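Local coordinates for gamma-glutamyltransferase 1 Threonine peptidase. MEROPS family T03 (Pseudomonas nitroreducens, PDB 7D9E), which probably transfers gamma-glutamyl groups from donors such as glutamine to acceptor molecules, a transpeptidation of interest for theanine synthesis, at residues Ala34-Gly39 / Ala65-Glu70; Lys248-Met253 / Thr264-Ser269. All coordinates share one frame; numbering follows the deposited sequence.

Interaction 1: residues Ala34-Gly39 / Ala65-Glu70; sequences APDQYG and AVTYPE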
loop_
_atom_site.group_PDB
_atom_site.type_symbol
_atom_site.label_atom_id
_atom_site.label_comp_id
_atom_site.label_asym_id
_atom_site.label_seq_id
_atom_site.Cartn_x
_atom_site.Cartn_y
_atom_site.Cartn_z
ATOM N N ALA A 34 -1.397 0.683 14.283
ATOM C CA ALA A 34 -2.540 0.846 13.410
ATOM C C ALA A 34 -2.684 2.297 12.994
ATOM O O ALA A 34 -2.233 3.207 13.694
ATOM C CB ALA A 34 -3.826 0.380 14.113
ATOM N N PRO A 35 -3.343 2.551 11.863
ATOM C CA PRO A 35 -3.447 3.939 11.383
ATOM C C PRO A 35 -4.489 4.770 12.084
ATOM O O PRO A 35 -4.553 5.982 11.822
ATOM C CB PRO A 35 -3.782 3.772 9.906
ATOM C CG PRO A 35 -4.571 2.483 9.859
ATOM C CD PRO A 35 -3.842 1.586 10.863
ATOM N N ASP A 36 -5.290 4.186 12.974
ATOM C CA ASP A 36 -6.133 4.982 13.854
ATOM C C ASP A 36 -6.341 4.255 15.174
ATOM O O ASP A 36 -5.923 3.105 15.351
ATOM C CB ASP A 36 -7.453 5.427 13.200
ATOM C CG ASP A 36 -8.486 4.308 13.039
ATOM O OD1 ASP A 36 -8.377 3.245 13.700
ATOM O OD2 ASP A 36 -9.454 4.521 12.269
ATOM N N GLN A 37 -6.984 4.959 16.102
ATOM C CA GLN A 37 -7.145 4.460 17.462
ATOM C C GLN A 37 -8.074 3.256 17.523
ATOM O O GLN A 37 -7.969 2.440 18.440
ATOM C CB GLN A 37 -7.698 5.556 18.367
ATOM C CG GLN A 37 -9.069 6.055 17.914
ATOM C CD GLN A 37 -9.633 7.120 18.810
ATOM O OE1 GLN A 37 -9.958 8.219 18.353
ATOM N NE2 GLN A 37 -9.822 6.790 20.071
ATOM N N TYR A 38 -9.003 3.152 16.574
ATOM C CA TYR A 38 -9.987 2.070 16.578
ATOM C C TYR A 38 -9.385 0.761 16.113
ATOM O O TYR A 38 -9.613 -0.280 16.736
ATOM C CB TYR A 38 -11.150 2.488 15.686
ATOM C CG TYR A 38 -11.732 3.820 16.102
ATOM C CD1 TYR A 38 -12.383 3.953 17.322
ATOM C CD2 TYR A 38 -11.608 4.947 15.292
ATOM C CE1 TYR A 38 -12.926 5.176 17.717
ATOM C CE2 TYR A 38 -12.126 6.174 15.693
ATOM C CZ TYR A 38 -12.784 6.271 16.901
ATOM O OH TYR A 38 -13.330 7.473 17.319
ATOM N N GLY A 39 -8.595 0.788 15.042
ATOM C CA GLY A 39 -7.886 -0.415 14.644
ATOM C C GLY A 39 -6.942 -0.903 15.725
ATOM O O GLY A 39 -6.809 -2.113 15.948
ATOM N N ALA A 65 -12.236 -0.775 7.632
ATOM C CA ALA A 65 -13.202 -0.644 6.551
ATOM C C ALA A 65 -14.399 0.197 6.972
ATOM O O ALA A 65 -15.116 0.730 6.109
ATOM C CB ALA A 65 -13.641 -2.034 6.105
ATOM N N VAL A 66 -14.613 0.338 8.281
ATOM C CA VAL A 66 -15.625 1.219 8.835
ATOM C C VAL A 66 -15.043 2.579 9.209
ATOM O O VAL A 66 -15.573 3.621 8.817
ATOM C CB VAL A 66 -16.295 0.553 10.055
ATOM C CG1 VAL A 66 -17.326 1.496 10.658
ATOM C CG2 VAL A 66 -16.922 -0.776 9.674
ATOM N N THR A 67 -13.951 2.590 9.973
ATOM C CA THR A 67 -13.454 3.817 10.581
ATOM C C THR A 67 -12.470 4.585 9.718
ATOM O O THR A 67 -12.195 5.746 10.036
ATOM C CB THR A 67 -12.811 3.534 11.952
ATOM O OG1 THR A 67 -11.606 2.778 11.770
ATOM C CG2 THR A 67 -13.781 2.775 12.853
ATOM N N TYR A 68 -11.948 3.980 8.636
ATOM C CA TYR A 68 -10.898 4.706 7.940
ATOM C C TYR A 68 -11.361 4.500 6.451
ATOM O O TYR A 68 -10.591 3.996 5.627
ATOM C CB TYR A 68 -9.607 3.984 8.130
ATOM C CG TYR A 68 -8.323 4.774 7.950
ATOM C CD1 TYR A 68 -7.815 5.452 9.035
ATOM C CD2 TYR A 68 -7.758 5.030 6.731
ATOM C CE1 TYR A 68 -6.659 6.182 8.961
ATOM C CE2 TYR A 68 -6.604 5.823 6.630
ATOM C CZ TYR A 68 -6.078 6.398 7.761
ATOM O OH TYR A 68 -4.955 7.200 7.736
ATOM N N PRO A 69 -12.604 4.869 6.103
ATOM C CA PRO A 69 -13.142 4.519 4.769
ATOM C C PRO A 69 -12.414 5.162 3.591
ATOM O O PRO A 69 -12.643 4.753 2.429
ATOM C CB PRO A 69 -14.592 5.025 4.831
ATOM C CG PRO A 69 -14.578 6.082 5.884
ATOM C CD PRO A 69 -13.600 5.566 6.921
ATOM N N GLU A 70 -11.567 6.158 3.831
ATOM C CA GLU A 70 -10.764 6.689 2.742
ATOM C C GLU A 70 -9.843 5.629 2.155
ATOM O O GLU A 70 -9.411 5.766 1.001
ATOM C CB GLU A 70 -9.987 7.918 3.209
ATOM C CG GLU A 70 -9.051 7.708 4.382
ATOM C CD GLU A 70 -9.673 7.987 5.748
ATOM O OE1 GLU A 70 -10.809 7.514 6.009
ATOM O OE2 GLU A 70 -9.017 8.700 6.552
HETATM O O HOH W 1 -3.313 7.575 10.061
HETATM O O HOH W 2 -10.305 6.976 11.599
#
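A capped helix start meets a helix end here: Asp-36 is the N-cap of helix 37-48, and Tyr-68 is the first residue past helix 53-67. Asp-36 CG lies between the backbone N and the carbonyl carbon (chi1 74°), which turns the carboxylate back over its own helix start. OD1 accepts the capping bond from Gly-39 N at 2.8 Å, nearly straight (174°). OD2 faces the other segment and accepts from Thr-67 OG1 at 2.8 Å, through its syn lone pair. A water 2.7 Å from Asp-36 OD2 donates to it and to Thr-67 O. The methyl Thr-67 CG2 rests 3.9 Å from Tyr-38 CB; the Tyr-38 hydroxyl bonds to Lys-162 N. The Tyr-68 ring lies between Pro-35 CG over one face and Glu-70 OE2 over the other, and Asp-36 OD2 meets its edge near the ring plane. A second water accepts a hydrogen bond from Tyr-68 OH at 2.9 Å and donates one to Pro-35 O. Glu-70 also forms a salt bridge with Arg-186 of the partner chain. The buried Asp-36 carboxylate thus has both oxygens bonded, and the helix start probably favours its charged form.

Interaction 2: residues Lys248-Met253 / Thr264-Ser269; sequences KWREPM and TAPLPS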
loop_
_atom_site.group_PDB
_atom_site.type_symbol
_atom_site.label_atom_id
_atom_site.label_comp_id
_atom_site.label_asym_id
_atom_site.label_seq_id
_atom_site.Cartn_x
_atom_site.Cartn_y
_atom_site.Cartn_z
ATOM N N LYS A 248 -4.534 -15.057 -4.135
ATOM C CA LYS A 248 -3.461 -15.978 -4.483
ATOM C C LYS A 248 -2.363 -15.926 -3.440
ATOM O O LYS A 248 -1.853 -14.850 -3.127
ATOM C CB LYS A 248 -2.861 -15.606 -5.847
ATOM C CG LYS A 248 -3.832 -15.804 -7.012
ATOM C CD LYS A 248 -3.220 -15.351 -8.332
ATOM N N TRP A 249 -1.961 -17.100 -2.956
ATOM C CA TRP A 249 -0.755 -17.201 -2.152
ATOM C C TRP A 249 0.440 -17.215 -3.100
ATOM O O TRP A 249 0.418 -17.893 -4.132
ATOM C CB TRP A 249 -0.780 -18.490 -1.339
ATOM C CG TRP A 249 -1.866 -18.540 -0.286
ATOM C CD1 TRP A 249 -3.088 -19.164 -0.384
ATOM C CD2 TRP A 249 -1.842 -17.912 1.002
ATOM N NE1 TRP A 249 -3.804 -18.982 0.776
ATOM C CE2 TRP A 249 -3.069 -18.204 1.636
ATOM C CE3 TRP A 249 -0.897 -17.139 1.687
ATOM C CZ2 TRP A 249 -3.372 -17.752 2.925
ATOM C CZ3 TRP A 249 -1.210 -16.681 2.955
ATOM C CH2 TRP A 249 -2.435 -16.997 3.564
ATOM N N ARG A 250 1.470 -16.437 -2.768
ATOM C CA ARG A 250 2.688 -16.382 -3.561
ATOM C C ARG A 250 3.893 -16.485 -2.642
ATOM O O ARG A 250 3.811 -16.187 -1.444
ATOM C CB ARG A 250 2.794 -15.062 -4.348
ATOM C CG ARG A 250 1.520 -14.670 -5.117
ATOM C CD ARG A 250 1.773 -13.413 -5.900
ATOM N NE ARG A 250 0.657 -12.944 -6.733
ATOM C CZ ARG A 250 0.382 -13.367 -7.961
ATOM N NH1 ARG A 250 1.126 -14.289 -8.546
ATOM N NH2 ARG A 250 -0.643 -12.830 -8.608
ATOM N N GLU A 251 5.027 -16.858 -3.214
ATOM C CA GLU A 251 6.268 -16.776 -2.447
ATOM C C GLU A 251 6.652 -15.314 -2.236
ATOM O O GLU A 251 6.679 -14.536 -3.195
ATOM C CB GLU A 251 7.396 -17.534 -3.138
ATOM C CG GLU A 251 7.160 -19.045 -3.144
ATOM C CD GLU A 251 7.174 -19.635 -1.743
ATOM O OE1 GLU A 251 8.056 -19.266 -0.938
ATOM O OE2 GLU A 251 6.263 -20.429 -1.440
ATOM N N PRO A 252 6.915 -14.889 -1.006
ATOM C CA PRO A 252 7.315 -13.494 -0.804
ATOM C C PRO A 252 8.679 -13.236 -1.404
ATOM O O PRO A 252 9.490 -14.153 -1.565
ATOM C CB PRO A 252 7.313 -13.323 0.724
ATOM C CG PRO A 252 7.459 -14.695 1.260
ATOM C CD PRO A 252 6.764 -15.618 0.268
ATOM N N MET A 253 8.904 -11.976 -1.775
ATOM C CA MET A 253 10.244 -11.530 -2.138
ATOM C C MET A 253 11.131 -11.609 -0.901
ATOM O O MET A 253 10.733 -11.163 0.175
ATOM C CB MET A 253 10.202 -10.089 -2.641
ATOM C CG MET A 253 11.573 -9.459 -2.788
ATOM S SD MET A 253 12.588 -10.185 -4.089
ATOM C CE MET A 253 11.392 -10.028 -5.411
ATOM N N THR A 264 9.020 -9.250 1.632
ATOM C CA THR A 264 8.154 -8.166 1.166
ATOM C C THR A 264 7.388 -8.632 -0.061
ATOM O O THR A 264 7.444 -9.800 -0.446
ATOM C CB THR A 264 8.984 -6.884 0.948
ATOM O OG1 THR A 264 8.116 -5.756 0.729
ATOM C CG2 THR A 264 9.952 -7.028 -0.199
ATOM N N ALA A 265 6.658 -7.696 -0.656
ATOM C CA ALA A 265 5.677 -8.052 -1.672
ATOM C C ALA A 265 6.351 -8.354 -2.999
ATOM O O ALA A 265 7.084 -7.510 -3.516
ATOM C CB ALA A 265 4.707 -6.883 -1.853
ATOM N N PRO A 266 6.100 -9.525 -3.587
ATOM C CA PRO A 266 6.551 -9.817 -4.950
ATOM C C PRO A 266 5.534 -9.260 -5.944
ATOM O O PRO A 266 4.537 -8.643 -5.573
ATOM C CB PRO A 266 6.548 -11.335 -4.951
ATOM C CG PRO A 266 5.300 -11.666 -4.113
ATOM C CD PRO A 266 5.287 -10.629 -3.027
ATOM N N LEU A 267 5.806 -9.488 -7.227
ATOM C CA LEU A 267 4.850 -9.117 -8.253
ATOM C C LEU A 267 3.492 -9.728 -7.922
ATOM O O LEU A 267 3.425 -10.878 -7.475
ATOM C CB LEU A 267 5.335 -9.618 -9.613
ATOM C CG LEU A 267 6.514 -8.856 -10.214
ATOM C CD1 LEU A 267 6.977 -9.562 -11.468
ATOM C CD2 LEU A 267 6.139 -7.417 -10.530
ATOM N N PRO A 268 2.390 -9.000 -8.138
ATOM C CA PRO A 268 2.241 -7.747 -8.877
ATOM C C PRO A 268 2.592 -6.459 -8.141
ATOM O O PRO A 268 2.298 -5.383 -8.670
ATOM C CB PRO A 268 0.752 -7.761 -9.235
ATOM C CG PRO A 268 0.132 -8.402 -8.061
ATOM C CD PRO A 268 1.078 -9.529 -7.701
ATOM N N SER A 269 3.214 -6.543 -6.970
ATOM C CA SER A 269 3.877 -5.376 -6.411
ATOM C C SER A 269 5.230 -5.186 -7.068
ATOM O O SER A 269 5.994 -6.145 -7.247
ATOM C CB SER A 269 4.077 -5.482 -4.906
ATOM O OG SER A 269 4.632 -4.236 -4.467
#
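The backbones form one antiparallel hydrogen-bonded pair, Met-253 with Thr-264; their touching parts run 122° apart end to end. Met-253 N donates to Thr-264 O at 2.9 Å, a bent bond (133°) with the donor above the carbonyl plane. The return bond, Thr-264 N to Met-253 O at 3.0 Å, is straighter (157°) and in the carbonyl plane. The side chains of this pair run side by side, with Met-253 CG 3.9 Å from Thr-264 CG2. Thr-264 OG1 bonds to Ser-77 of the partner chain. Pro-266 points its CB toward 248-253, and its CG touches Glu-251 O at 3.3 Å. Arg-250 is extended from CG to NE and crosses Pro-268 obliquely. Its CD comes within 3.4 Å of Leu-267 O, which sits over one face of the guanidinium. Pro-268, after a cis peptide bond, brings its CD to 3.6 Å from Arg-250 NE. That NE makes a salt bridge with Asp-92, and NH1 bonds to Gln-322. Ser-269 N closes a turn on Pro-266 O at 2.8 Å. The pair ends the hairpin of strands 248-257 and 260-264, the latter outermost within this chain in the antiparallel sheet of this Ntn-hydrolase fold, where a proline-rich loop leads into helix 271-284.

Interactions 1 and 2 lie on opposite sides of the chain's centre, with their own centres 25 Å apart. Their nearest atoms are about 17 Å from each other, so they do not touch. Interaction 1 closes before interaction 2 opens along the chain. Both come near the bound DON, a glutamine analogue: the side chain of Tyr-68 is about 10 Å from it and that of Pro-268 about 9 Å. Neither is in direct contact at these distances, so both belong to the wider surroundings of the ligand. Each also borders the partner chain. Ala-34 pairs with a strand of that chain, while Ser-269 OG bonds to its Met-74 O.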